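Local coordinates for protein Adenylate/guanylate cyclase/hydrolase, alpha/beta fold family (Ruegeria pomeroyi, PDB 3MR7) that is probably an adenylate cyclase, seen here as its class III cyclase catalytic domain, which the full-length protein combines with an alpha/beta-hydrolase part, at residues R6-L11 against L61-T66; A12-G17 against Q95-I100; K34-E39 against Q79-R84; G130-S135 against W168-D173. All coordinates share one frame; numbering follows the deposited sequence.

In the fold
Three of the four contacts are antiparallel strand pairings in one sheet; contact 3 joins two helices lying on it. Contacts 1 and 2 share strand 4-15, which pairs with strand 59-64 in one and strand 96-107 in the other. Strand 96-107 then runs parallel to strand 132-135, whose far edge forms contact 4. Contacts 2 and 4 are buried and rest on backbone hydrogen bonds, with mostly small or apolar side chains besides the D14-R97 pair of contact 2. Contact 1 is partly buried and ends in a charged cluster. Contact 3, farthest from the chain centre, depends on long side chains, and Y96 of contact 2 packs against its Y36 and M81. Contacts 2 and 3 touch the second subunit.

Contact 1 of 4, residues R6-L11 against L61-T66; sequences RLCAIL and LARFDT
The carbonyl oxygen of L11 is gripped twice: the N-H of A62 reaches it in the carbonyl plane with N to O 2.8 Å, and the CA-H of L61 makes a weaker contact. A62 O returns the bond to L11 N at 2.9 Å, which closes one hydrogen-bonded pair. A9 and F64 form the next, with F64 N to A9 O at 2.9 Å and a weak bond from A9 N to F64 O. Small A9 and A62 suit the face they share with L11 and F64. There the F64 ring turns its edge to L11, CE2 lying 3.8 Å from L11 CB, and the A9 and F64 side chains touch A70 of helix 67-84. I10, on the face of R63, lies beside L61, I10 CG2 to L61 CD1 3.7 Å. At the outer end, R6 reaches with an extended chain to D65, where NH2 meets OD1 at 2.9 Å in a salt bridge. R63 brings the edge of a second guanidinium up to R6 NH2, planes 69° apart; the D65 carboxylate bound to R6 probably eases this like-charge approach. Such pairing of the first strand with the third belongs to the ferredoxin-like beta-alpha-beta-beta-alpha-beta core of class III cyclase domains.

Contact 2 of 4, residues A12-G17 against Q95-I100; sequences AADMAG and QYRIGI
A12-M15 and Y96-I100 run antiparallel, their strand axes 4.6 Å apart at the closest and 164° between directions. A12 with G99 and D14 with R97 are the hydrogen-bonded pairs, and A13-I98 and M15-Y96 the non-hydrogen-bonded ones. A12 N to G99 O measures 2.8 Å, and R97 N to D14 O 2.9 Å. A16 N reaches Q95 O, at 2.7 Å and nearly in line with the carbonyl bond. On one face, the small A13 lets its CB rest on I98 CG1 at 3.8 Å, while Y96 turns its ring edge to D14 O and brings CE1 near the CB of selenomethionine M15. On the other face, D14 and R97 point the same way side by side, their flat groups 78° apart. Their salt bridge is long, OD2 to NH2 3.8 Å; the bend at chi3 (-53°) starts the R97 chain back across the pair, and NH1 lies beside A16 CA. The stronger partner of R97 is E124 of helix 115-126. D14 OD1 takes the N-H of M15 and bonds S19 OG of the second subunit. Helix 115-126 thus lies on the D14 face, whereas helices 27-47 and 67-84 cover Y96 and I98, and strand 132-135 continues the sheet.

Contact 3 of 4, residues K34-E39 against Q79-R84; sequences KLYRRE and QAMQQR
The selenium of M81, a selenomethionine in this crystal, sits over one face of the Y36 ring in a Met-aromatic contact, 3.7 Å from SE to the ring centroid and 22° off the ring normal. Bends at chi2 (-72°) and chi3 swing SE and CE back toward the ring, and CE lies out past its CD2-CE2 side, 3.6 Å from Y36 CD2. A flexible, polarisable side chain suits this buried place beside an aromatic ring. With the helix axes 12.3 Å apart, long side chains bridge the gap. These are the two helices of the ferredoxin-like cyclase core, lying on the same face of the sheet, and Y96 of strand 96-107 packs against both Y36 and M81. Aromatic-to-cation packing comes at the edge: the R84 guanidinium presents its face to the Y36 rim, with R84 CZ 3.7 Å from Y36 CE1 and the two planes 89° apart. Nearer the R84 backbone, its CB touches Y36 OH, whose hydrogen bond goes to E85. Charge pairing lies outermost: E39 and R84 meet tip to tip, NH2 to OE1 2.7 Å. OE1 lies almost in the guanidinium plane, whereas NH2 approaches from above the carboxylate plane.

Contact 4 of 4, residues G130-S135 against W168-D173; sequences GAICVS and WQWVPD
I132 and W170 form the apolar centre, crossing obliquely, with I132 CG1 3.7 Å from CE3 on the six-membered part of the indole. On the same face V134 CG2 touches W168 CB at 4.0 Å; branched and aromatic residues make this side of the pair broad and oily. C133 and Q169 share the other face, SG lying 3.7 Å from Q169 CG. Toward the loop end, A131 CB meets V171 CG1, and P172 brings CD to G130 O at 3.4 Å while its N lies over a face of the W170 ring. G130 has a positive phi (83°), which favours glycine. The backbone bonds are regular: W170 N to I132 O is 3.0 Å, V134 N to W168 O 2.8 Å, and W168 N to V134 O 3.0 Å. At the polar edge W168 NE1 bonds D136 OD1 and its ring stacks on H139. S135, the N-cap of helix 136-142, bonds N101 through OG. Strand 132-135 thus lies between strand 161-170, its antiparallel partner here, and strand 96-107, to which it runs parallel; helix 67-84 covers I132 and W170 through L75, and strand 151-158 pairs beyond Q169.

Contact 1 of 4, residues R6-L11 against L61-T66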
loop_
_atom_site.group_PDB
_atom_site.type_symbol
_atom_site.label_atom_id
_atom_site.label_comp_id
_atom_site.label_asym_id
_atom_site.label_seq_id
_atom_site.Cartn_x
_atom_site.Cartn_y
_atom_site.Cartn_z
ATOM N N ARG A 6 5.719 -21.522 -17.575
ATOM C CA ARG A 6 4.473 -21.391 -18.291
ATOM C C ARG A 6 3.806 -19.999 -18.195
ATOM O O ARG A 6 4.276 -19.091 -17.504
ATOM C CB ARG A 6 3.530 -22.576 -18.014
ATOM C CG ARG A 6 2.995 -22.736 -16.609
ATOM C CD ARG A 6 2.063 -23.949 -16.586
ATOM N NE ARG A 6 1.263 -24.076 -15.365
ATOM C CZ ARG A 6 0.046 -23.555 -15.205
ATOM N NH1 ARG A 6 -0.510 -22.851 -16.182
ATOM N NH2 ARG A 6 -0.613 -23.730 -14.064
ATOM N N LEU A 7 2.728 -19.851 -18.947
ATOM C CA LEU A 7 1.906 -18.658 -18.959
ATOM C C LEU A 7 0.878 -18.792 -17.809
ATOM O O LEU A 7 0.139 -19.767 -17.735
ATOM C CB LEU A 7 1.242 -18.607 -20.333
ATOM C CG LEU A 7 0.595 -17.405 -20.967
ATOM C CD1 LEU A 7 1.403 -16.150 -20.735
ATOM C CD2 LEU A 7 0.514 -17.731 -22.432
ATOM N N CYS A 8 0.840 -17.842 -16.882
ATOM C CA CYS A 8 -0.000 -18.047 -15.703
ATOM C C CYS A 8 -0.742 -16.818 -15.280
ATOM O O CYS A 8 -0.301 -15.707 -15.506
ATOM C CB CYS A 8 0.831 -18.544 -14.510
ATOM S SG CYS A 8 0.474 -20.236 -14.014
ATOM N N ALA A 9 -1.875 -17.035 -14.638
ATOM C CA ALA A 9 -2.622 -15.958 -14.037
ATOM C C ALA A 9 -2.220 -15.890 -12.568
ATOM O O ALA A 9 -2.506 -16.789 -11.796
ATOM C CB ALA A 9 -4.097 -16.228 -14.170
ATOM N N ILE A 10 -1.540 -14.826 -12.191
ATOM C CA ILE A 10 -1.139 -14.627 -10.817
ATOM C C ILE A 10 -2.081 -13.630 -10.145
ATOM O O ILE A 10 -2.477 -12.630 -10.747
ATOM C CB ILE A 10 0.287 -14.088 -10.742
ATOM C CG1 ILE A 10 1.245 -15.106 -11.315
ATOM C CG2 ILE A 10 0.682 -13.804 -9.324
ATOM C CD1 ILE A 10 1.329 -15.048 -12.762
ATOM N N LEU A 11 -2.410 -13.925 -8.888
ATOM C CA LEU A 11 -3.287 -13.127 -8.053
ATOM C C LEU A 11 -2.572 -12.852 -6.728
ATOM O O LEU A 11 -2.167 -13.782 -6.051
ATOM C CB LEU A 11 -4.609 -13.874 -7.849
ATOM C CG LEU A 11 -5.531 -13.721 -6.630
ATOM C CD1 LEU A 11 -5.170 -12.608 -5.644
ATOM C CD2 LEU A 11 -6.962 -13.586 -7.088
ATOM N N LEU A 61 -0.196 -15.164 -2.460
ATOM C CA LEU A 61 0.043 -15.256 -3.887
ATOM C C LEU A 61 -0.597 -16.526 -4.378
ATOM O O LEU A 61 -0.316 -17.590 -3.853
ATOM C CB LEU A 61 1.538 -15.337 -4.104
ATOM C CG LEU A 61 2.147 -14.925 -5.421
ATOM C CD1 LEU A 61 1.717 -13.552 -5.735
ATOM C CD2 LEU A 61 3.635 -14.951 -5.217
ATOM N N ALA A 62 -1.472 -16.445 -5.364
ATOM C CA ALA A 62 -2.110 -17.668 -5.842
ATOM C C ALA A 62 -2.079 -17.672 -7.339
ATOM O O ALA A 62 -1.889 -16.638 -7.953
ATOM C CB ALA A 62 -3.536 -17.787 -5.340
ATOM N N ARG A 63 -2.273 -18.834 -7.940
ATOM C CA ARG A 63 -2.223 -18.892 -9.384
ATOM C C ARG A 63 -3.320 -19.745 -9.949
ATOM O O ARG A 63 -3.791 -20.675 -9.314
ATOM C CB ARG A 63 -0.871 -19.399 -9.859
ATOM C CG ARG A 63 -0.669 -20.879 -9.666
ATOM C CD ARG A 63 0.793 -21.207 -9.788
ATOM N NE ARG A 63 1.055 -22.538 -9.285
ATOM C CZ ARG A 63 0.928 -23.642 -10.009
ATOM N NH1 ARG A 63 0.543 -23.577 -11.277
ATOM N NH2 ARG A 63 1.192 -24.813 -9.460
ATOM N N PHE A 64 -3.688 -19.415 -11.174
ATOM C CA PHE A 64 -4.851 -19.965 -11.843
ATOM C C PHE A 64 -4.516 -20.348 -13.303
ATOM O O PHE A 64 -3.559 -19.851 -13.904
ATOM C CB PHE A 64 -5.991 -18.935 -11.849
ATOM C CG PHE A 64 -6.502 -18.565 -10.488
ATOM C CD1 PHE A 64 -7.679 -19.126 -9.997
ATOM C CD2 PHE A 64 -5.831 -17.632 -9.707
ATOM C CE1 PHE A 64 -8.165 -18.780 -8.732
ATOM C CE2 PHE A 64 -6.309 -17.275 -8.445
ATOM C CZ PHE A 64 -7.481 -17.857 -7.954
ATOM N N ASP A 65 -5.327 -21.225 -13.876
ATOM C CA ASP A 65 -5.071 -21.693 -15.220
ATOM C C ASP A 65 -5.671 -20.783 -16.252
ATOM O O ASP A 65 -5.144 -20.678 -17.356
ATOM C CB ASP A 65 -5.603 -23.099 -15.394
ATOM C CG ASP A 65 -4.692 -24.122 -14.782
ATOM O OD1 ASP A 65 -3.450 -23.889 -14.774
ATOM O OD2 ASP A 65 -5.222 -25.148 -14.297
ATOM N N THR A 66 -6.776 -20.133 -15.904
ATOM C CA THR A 66 -7.343 -19.139 -16.798
ATOM C C THR A 66 -7.298 -17.769 -16.172
ATOM O O THR A 66 -7.329 -17.655 -14.962
ATOM C CB THR A 66 -8.787 -19.479 -17.232
ATOM O OG1 THR A 66 -9.602 -19.817 -16.090
ATOM C CG2 THR A 66 -8.742 -20.636 -18.189
#

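Contact 2 of 4, residues A12-G17 against Q95-I100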
loop_
_atom_site.group_PDB
_atom_site.type_symbol
_atom_site.label_atom_id
_atom_site.label_comp_id
_atom_site.label_asym_id
_atom_site.label_seq_id
_atom_site.Cartn_x
_atom_site.Cartn_y
_atom_site.Cartn_z
ATOM N N ALA A 12 -2.383 -11.574 -6.390
ATOM C CA ALA A 12 -1.827 -11.184 -5.096
ATOM C C ALA A 12 -2.894 -10.477 -4.271
ATOM O O ALA A 12 -3.676 -9.690 -4.803
ATOM C CB ALA A 12 -0.590 -10.275 -5.271
ATOM N N ALA A 13 -2.900 -10.740 -2.970
ATOM C CA ALA A 13 -3.833 -10.109 -2.027
ATOM C C ALA A 13 -3.220 -9.805 -0.658
ATOM O O ALA A 13 -2.395 -10.560 -0.165
ATOM C CB ALA A 13 -5.090 -10.974 -1.866
ATOM N N ASP A 14 -3.651 -8.706 -0.048
ATOM C CA ASP A 14 -3.195 -8.297 1.286
ATOM C C ASP A 14 -4.376 -7.657 1.998
ATOM O O ASP A 14 -5.404 -7.391 1.397
ATOM C CB ASP A 14 -2.072 -7.270 1.169
ATOM C CG ASP A 14 -1.132 -7.230 2.390
ATOM O OD1 ASP A 14 -1.432 -7.777 3.499
ATOM O OD2 ASP A 14 -0.058 -6.603 2.209
HETATM N N MSE A 15 -4.234 -7.416 3.288
HETATM C CA MSE A 15 -5.302 -6.817 4.046
HETATM C C MSE A 15 -5.004 -5.349 4.202
HETATM O O MSE A 15 -3.883 -4.974 4.556
HETATM C CB MSE A 15 -5.384 -7.423 5.431
HETATM C CG MSE A 15 -6.631 -6.947 6.166
HETATM SE SE MSE A 15 -6.643 -7.353 8.077
HETATM C CE MSE A 15 -8.360 -6.600 8.555
ATOM N N ALA A 16 -6.000 -4.514 3.949
ATOM C CA ALA A 16 -5.811 -3.078 4.081
ATOM C C ALA A 16 -5.946 -2.715 5.539
ATOM O O ALA A 16 -6.526 -3.479 6.319
ATOM C CB ALA A 16 -6.861 -2.349 3.296
ATOM N N GLY A 17 -5.426 -1.558 5.911
ATOM C CA GLY A 17 -5.910 -0.890 7.107
ATOM C C GLY A 17 -5.274 -1.345 8.397
ATOM O O GLY A 17 -4.339 -2.139 8.404
ATOM N N GLN A 95 -10.883 -4.887 4.892
ATOM C CA GLN A 95 -10.943 -4.965 3.444
ATOM C C GLN A 95 -9.666 -5.499 2.873
ATOM O O GLN A 95 -8.576 -5.132 3.319
ATOM C CB GLN A 95 -11.184 -3.607 2.826
ATOM C CG GLN A 95 -12.478 -2.969 3.177
ATOM C CD GLN A 95 -12.536 -1.529 2.656
ATOM O OE1 GLN A 95 -11.778 -0.657 3.101
ATOM N NE2 GLN A 95 -13.406 -1.289 1.695
ATOM N N TYR A 96 -9.797 -6.339 1.861
ATOM C CA TYR A 96 -8.617 -6.794 1.152
ATOM C C TYR A 96 -8.266 -5.889 -0.053
ATOM O O TYR A 96 -9.109 -5.125 -0.522
ATOM C CB TYR A 96 -8.818 -8.237 0.750
ATOM C CG TYR A 96 -8.919 -9.163 1.941
ATOM C CD1 TYR A 96 -7.795 -9.496 2.684
ATOM C CD2 TYR A 96 -10.132 -9.706 2.318
ATOM C CE1 TYR A 96 -7.887 -10.345 3.768
ATOM C CE2 TYR A 96 -10.240 -10.536 3.381
ATOM C CZ TYR A 96 -9.125 -10.867 4.112
ATOM O OH TYR A 96 -9.263 -11.717 5.200
ATOM N N ARG A 97 -7.011 -5.932 -0.502
ATOM C CA ARG A 97 -6.604 -5.343 -1.794
ATOM C C ARG A 97 -6.243 -6.512 -2.697
ATOM O O ARG A 97 -5.735 -7.520 -2.213
ATOM C CB ARG A 97 -5.384 -4.419 -1.635
ATOM C CG ARG A 97 -5.674 -3.074 -0.980
ATOM C CD ARG A 97 -4.495 -2.193 -1.142
ATOM N NE ARG A 97 -3.337 -2.909 -0.657
ATOM C CZ ARG A 97 -2.840 -2.749 0.558
ATOM N NH1 ARG A 97 -3.390 -1.859 1.366
ATOM N NH2 ARG A 97 -1.803 -3.473 0.965
ATOM N N ILE A 98 -6.508 -6.418 -3.994
ATOM C CA ILE A 98 -6.155 -7.535 -4.870
ATOM C C ILE A 98 -5.609 -7.074 -6.182
ATOM O O ILE A 98 -6.141 -6.162 -6.781
ATOM C CB ILE A 98 -7.336 -8.466 -5.135
ATOM C CG1 ILE A 98 -7.810 -9.098 -3.823
ATOM C CG2 ILE A 98 -6.943 -9.540 -6.139
ATOM C CD1 ILE A 98 -9.158 -9.754 -3.899
ATOM N N GLY A 99 -4.512 -7.695 -6.591
ATOM C CA GLY A 99 -3.917 -7.488 -7.902
ATOM C C GLY A 99 -3.858 -8.790 -8.691
ATOM O O GLY A 99 -3.727 -9.880 -8.152
ATOM N N ILE A 100 -3.980 -8.684 -9.994
ATOM C CA ILE A 100 -3.966 -9.861 -10.842
ATOM C C ILE A 100 -3.179 -9.503 -12.075
ATOM O O ILE A 100 -3.359 -8.432 -12.598
ATOM C CB ILE A 100 -5.376 -10.236 -11.269
ATOM C CG1 ILE A 100 -6.208 -10.555 -10.039
ATOM C CG2 ILE A 100 -5.332 -11.427 -12.199
ATOM C CD1 ILE A 100 -7.597 -10.923 -10.351
#

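Contact 3 of 4, residues K34-E39 against Q79-R84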
loop_
_atom_site.group_PDB
_atom_site.type_symbol
_atom_site.label_atom_id
_atom_site.label_comp_id
_atom_site.label_asym_id
_atom_site.label_seq_id
_atom_site.Cartn_x
_atom_site.Cartn_y
_atom_site.Cartn_z
ATOM N N LYS A 34 -8.827 -14.063 10.003
ATOM C CA LYS A 34 -8.531 -15.482 10.009
ATOM C C LYS A 34 -9.759 -16.279 9.547
ATOM O O LYS A 34 -9.642 -17.222 8.762
ATOM C CB LYS A 34 -8.081 -15.932 11.392
ATOM C CG LYS A 34 -6.623 -15.709 11.699
ATOM C CD LYS A 34 -6.410 -15.986 13.182
ATOM C CE LYS A 34 -4.997 -16.449 13.488
ATOM N NZ LYS A 34 -5.030 -17.731 14.276
ATOM N N LEU A 35 -10.932 -15.878 10.026
ATOM C CA LEU A 35 -12.199 -16.485 9.610
ATOM C C LEU A 35 -12.487 -16.360 8.126
ATOM O O LEU A 35 -12.838 -17.334 7.486
ATOM C CB LEU A 35 -13.381 -15.857 10.331
ATOM C CG LEU A 35 -14.643 -16.545 9.851
ATOM C CD1 LEU A 35 -14.508 -18.033 10.136
ATOM C CD2 LEU A 35 -15.848 -15.973 10.515
ATOM N N TYR A 36 -12.382 -15.147 7.596
ATOM C CA TYR A 36 -12.656 -14.891 6.176
ATOM C C TYR A 36 -11.708 -15.675 5.284
ATOM O O TYR A 36 -12.128 -16.299 4.302
ATOM C CB TYR A 36 -12.572 -13.395 5.841
ATOM C CG TYR A 36 -13.685 -12.539 6.405
ATOM C CD1 TYR A 36 -14.979 -13.030 6.558
ATOM C CD2 TYR A 36 -13.441 -11.233 6.780
ATOM C CE1 TYR A 36 -15.993 -12.227 7.055
ATOM C CE2 TYR A 36 -14.438 -10.433 7.286
ATOM C CZ TYR A 36 -15.707 -10.918 7.411
ATOM O OH TYR A 36 -16.677 -10.074 7.912
ATOM N N ARG A 37 -10.424 -15.651 5.627
ATOM C CA ARG A 37 -9.462 -16.466 4.903
ATOM C C ARG A 37 -9.958 -17.904 4.805
ATOM O O ARG A 37 -9.800 -18.549 3.783
ATOM C CB ARG A 37 -8.097 -16.438 5.590
ATOM C CG ARG A 37 -7.181 -17.548 5.140
ATOM C CD ARG A 37 -6.562 -17.270 3.789
ATOM N NE ARG A 37 -5.121 -17.150 3.912
ATOM C CZ ARG A 37 -4.259 -18.085 3.544
ATOM N NH1 ARG A 37 -4.694 -19.207 2.996
ATOM N NH2 ARG A 37 -2.962 -17.887 3.711
ATOM N N ARG A 38 -10.572 -18.401 5.870
ATOM C CA ARG A 38 -10.911 -19.805 5.903
ATOM C C ARG A 38 -12.235 -20.093 5.252
ATOM O O ARG A 38 -12.392 -21.103 4.562
ATOM C CB ARG A 38 -10.907 -20.331 7.328
ATOM C CG ARG A 38 -9.598 -20.909 7.715
ATOM C CD ARG A 38 -9.414 -20.885 9.224
ATOM N NE ARG A 38 -8.209 -20.129 9.508
ATOM C CZ ARG A 38 -7.029 -20.696 9.668
ATOM N NH1 ARG A 38 -6.931 -22.016 9.605
ATOM N NH2 ARG A 38 -5.965 -19.951 9.902
ATOM N N GLU A 39 -13.180 -19.191 5.465
ATOM C CA GLU A 39 -14.541 -19.397 5.020
ATOM C C GLU A 39 -14.860 -18.762 3.668
ATOM O O GLU A 39 -15.814 -19.155 3.030
ATOM C CB GLU A 39 -15.522 -18.905 6.071
ATOM C CG GLU A 39 -16.282 -17.673 5.670
ATOM C CD GLU A 39 -17.562 -17.488 6.474
ATOM O OE1 GLU A 39 -17.567 -16.630 7.389
ATOM O OE2 GLU A 39 -18.563 -18.191 6.185
ATOM N N GLN A 79 -16.869 -8.967 -3.546
ATOM C CA GLN A 79 -18.308 -8.768 -3.380
ATOM C C GLN A 79 -18.899 -9.358 -2.091
ATOM O O GLN A 79 -19.875 -8.822 -1.541
ATOM C CB GLN A 79 -19.065 -9.303 -4.581
ATOM C CG GLN A 79 -18.819 -8.527 -5.861
ATOM C CD GLN A 79 -19.184 -9.347 -7.072
ATOM O OE1 GLN A 79 -19.577 -10.511 -6.950
ATOM N NE2 GLN A 79 -19.055 -8.758 -8.246
ATOM N N ALA A 80 -18.326 -10.458 -1.605
ATOM C CA ALA A 80 -18.842 -11.049 -0.390
ATOM C C ALA A 80 -18.360 -10.197 0.787
ATOM O O ALA A 80 -19.052 -10.033 1.797
ATOM C CB ALA A 80 -18.373 -12.474 -0.252
HETATM N N MSE A 81 -17.167 -9.644 0.642
HETATM C CA MSE A 81 -16.590 -8.876 1.723
HETATM C C MSE A 81 -17.357 -7.597 1.890
HETATM O O MSE A 81 -17.463 -7.095 3.007
HETATM C CB MSE A 81 -15.112 -8.586 1.489
HETATM C CG MSE A 81 -14.255 -9.819 1.662
HETATM SE SE MSE A 81 -14.116 -10.323 3.557
HETATM C CE MSE A 81 -12.869 -8.923 4.122
ATOM N N GLN A 82 -17.901 -7.073 0.789
ATOM C CA GLN A 82 -18.744 -5.889 0.904
ATOM C C GLN A 82 -19.974 -6.205 1.755
ATOM O O GLN A 82 -20.356 -5.414 2.603
ATOM C CB GLN A 82 -19.146 -5.303 -0.463
ATOM C CG GLN A 82 -20.410 -4.430 -0.407
ATOM C CD GLN A 82 -20.578 -3.545 -1.638
ATOM O OE1 GLN A 82 -20.162 -3.905 -2.738
ATOM N NE2 GLN A 82 -21.202 -2.383 -1.456
ATOM N N GLN A 83 -20.581 -7.365 1.527
ATOM C CA GLN A 83 -21.756 -7.767 2.285
ATOM C C GLN A 83 -21.389 -8.080 3.723
ATOM O O GLN A 83 -22.052 -7.623 4.648
ATOM C CB GLN A 83 -22.403 -8.999 1.671
ATOM C CG GLN A 83 -22.914 -8.811 0.268
ATOM C CD GLN A 83 -23.688 -10.024 -0.213
ATOM O OE1 GLN A 83 -24.435 -9.953 -1.195
ATOM N NE2 GLN A 83 -23.524 -11.148 0.491
ATOM N N ARG A 84 -20.331 -8.860 3.909
ATOM C CA ARG A 84 -19.974 -9.357 5.233
ATOM C C ARG A 84 -19.618 -8.249 6.239
ATOM O O ARG A 84 -19.753 -8.420 7.459
ATOM C CB ARG A 84 -18.815 -10.350 5.133
ATOM C CG ARG A 84 -19.062 -11.560 4.242
ATOM C CD ARG A 84 -20.051 -12.502 4.854
ATOM N NE ARG A 84 -19.708 -12.889 6.229
ATOM C CZ ARG A 84 -19.156 -14.055 6.568
ATOM N NH1 ARG A 84 -18.872 -14.935 5.615
ATOM N NH2 ARG A 84 -18.888 -14.340 7.848
#

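Contact 4 of 4, residues G130-S135 against W168-D173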
loop_
_atom_site.group_PDB
_atom_site.type_symbol
_atom_site.label_atom_id
_atom_site.label_comp_id
_atom_site.label_asym_id
_atom_site.label_seq_id
_atom_site.Cartn_x
_atom_site.Cartn_y
_atom_site.Cartn_z
ATOM N N GLY A 130 -10.618 -2.988 -0.937
ATOM C CA GLY A 130 -11.873 -3.574 -1.349
ATOM C C GLY A 130 -12.044 -3.731 -2.844
ATOM O O GLY A 130 -13.049 -4.243 -3.268
ATOM N N ALA A 131 -11.053 -3.303 -3.617
ATOM C CA ALA A 131 -11.133 -3.272 -5.052
ATOM C C ALA A 131 -10.237 -4.340 -5.630
ATOM O O ALA A 131 -9.676 -5.117 -4.901
ATOM C CB ALA A 131 -10.707 -1.892 -5.563
ATOM N N ILE A 132 -10.115 -4.360 -6.947
ATOM C CA ILE A 132 -9.267 -5.293 -7.646
ATOM C C ILE A 132 -8.554 -4.534 -8.761
ATOM O O ILE A 132 -9.207 -3.889 -9.563
ATOM C CB ILE A 132 -10.088 -6.349 -8.360
ATOM C CG1 ILE A 132 -11.048 -7.045 -7.418
ATOM C CG2 ILE A 132 -9.174 -7.351 -9.001
ATOM C CD1 ILE A 132 -11.849 -8.122 -8.106
ATOM N N CYS A 133 -7.225 -4.602 -8.821
ATOM C CA CYS A 133 -6.473 -3.994 -9.924
ATOM C C CYS A 133 -5.897 -5.076 -10.814
ATOM O O CYS A 133 -5.300 -6.023 -10.324
ATOM C CB CYS A 133 -5.351 -3.107 -9.402
ATOM S SG CYS A 133 -5.897 -1.489 -8.901
ATOM N N VAL A 134 -6.091 -4.949 -12.116
ATOM C CA VAL A 134 -5.576 -5.952 -13.052
ATOM C C VAL A 134 -4.721 -5.274 -14.100
ATOM O O VAL A 134 -4.951 -4.119 -14.462
ATOM C CB VAL A 134 -6.709 -6.695 -13.741
ATOM C CG1 VAL A 134 -7.827 -6.925 -12.728
ATOM C CG2 VAL A 134 -7.232 -5.888 -14.947
ATOM N N SER A 135 -3.706 -5.960 -14.579
ATOM C CA SER A 135 -2.887 -5.340 -15.593
ATOM C C SER A 135 -3.737 -5.267 -16.858
ATOM O O SER A 135 -4.803 -5.896 -16.944
ATOM C CB SER A 135 -1.642 -6.163 -15.854
ATOM O OG SER A 135 -2.008 -7.381 -16.486
ATOM N N TRP A 168 -5.909 -1.327 -14.750
ATOM C CA TRP A 168 -7.351 -1.148 -14.745
ATOM C C TRP A 168 -7.858 -1.549 -13.383
ATOM O O TRP A 168 -7.350 -2.498 -12.766
ATOM C CB TRP A 168 -7.983 -2.047 -15.790
ATOM C CG TRP A 168 -7.566 -1.691 -17.162
ATOM C CD1 TRP A 168 -6.383 -1.995 -17.769
ATOM C CD2 TRP A 168 -8.328 -0.953 -18.109
ATOM N NE1 TRP A 168 -6.360 -1.491 -19.036
ATOM C CE2 TRP A 168 -7.541 -0.842 -19.274
ATOM C CE3 TRP A 168 -9.613 -0.383 -18.093
ATOM C CZ2 TRP A 168 -7.990 -0.168 -20.416
ATOM C CZ3 TRP A 168 -10.056 0.276 -19.219
ATOM C CH2 TRP A 168 -9.248 0.390 -20.368
ATOM N N GLN A 169 -8.872 -0.838 -12.919
ATOM C CA GLN A 169 -9.400 -1.066 -11.587
ATOM C C GLN A 169 -10.906 -1.171 -11.528
ATOM O O GLN A 169 -11.640 -0.463 -12.209
ATOM C CB GLN A 169 -8.955 0.047 -10.637
ATOM C CG GLN A 169 -9.368 -0.177 -9.192
ATOM C CD GLN A 169 -8.889 0.927 -8.296
ATOM O OE1 GLN A 169 -9.377 2.053 -8.381
ATOM N NE2 GLN A 169 -7.916 0.625 -7.436
ATOM N N TRP A 170 -11.362 -2.051 -10.662
ATOM C CA TRP A 170 -12.760 -2.175 -10.380
ATOM C C TRP A 170 -12.962 -1.934 -8.904
ATOM O O TRP A 170 -12.214 -2.444 -8.067
ATOM C CB TRP A 170 -13.207 -3.576 -10.732
ATOM C CG TRP A 170 -14.549 -3.904 -10.215
ATOM C CD1 TRP A 170 -15.748 -3.726 -10.846
ATOM C CD2 TRP A 170 -14.841 -4.488 -8.955
ATOM N NE1 TRP A 170 -16.771 -4.160 -10.046
ATOM C CE2 TRP A 170 -16.240 -4.636 -8.879
ATOM C CE3 TRP A 170 -14.054 -4.919 -7.886
ATOM C CZ2 TRP A 170 -16.861 -5.180 -7.784
ATOM C CZ3 TRP A 170 -14.662 -5.442 -6.813
ATOM C CH2 TRP A 170 -16.057 -5.574 -6.759
ATOM N N VAL A 171 -13.954 -1.127 -8.580
ATOM C CA VAL A 171 -14.348 -0.955 -7.199
ATOM C C VAL A 171 -15.774 -1.377 -7.087
ATOM O O VAL A 171 -16.525 -1.305 -8.041
ATOM C CB VAL A 171 -14.240 0.499 -6.710
ATOM C CG1 VAL A 171 -12.898 1.080 -7.080
ATOM C CG2 VAL A 171 -15.369 1.336 -7.277
ATOM N N PRO A 172 -16.152 -1.845 -5.909
ATOM C CA PRO A 172 -17.540 -2.249 -5.708
ATOM C C PRO A 172 -18.471 -1.069 -5.863
ATOM O O PRO A 172 -18.032 0.090 -5.769
ATOM C CB PRO A 172 -17.559 -2.770 -4.277
ATOM C CG PRO A 172 -16.217 -2.418 -3.709
ATOM C CD PRO A 172 -15.271 -2.247 -4.807
ATOM N N ASP A 173 -19.739 -1.383 -6.105
ATOM C CA ASP A 173 -20.763 -0.398 -6.386
ATOM C C ASP A 173 -20.666 0.827 -5.480
ATOM O O ASP A 173 -21.150 1.898 -5.837
ATOM C CB ASP A 173 -22.150 -1.045 -6.294
ATOM C CG ASP A 173 -22.472 -1.948 -7.502
ATOM O OD1 ASP A 173 -23.398 -1.615 -8.276
ATOM O OD2 ASP A 173 -21.809 -2.992 -7.678
#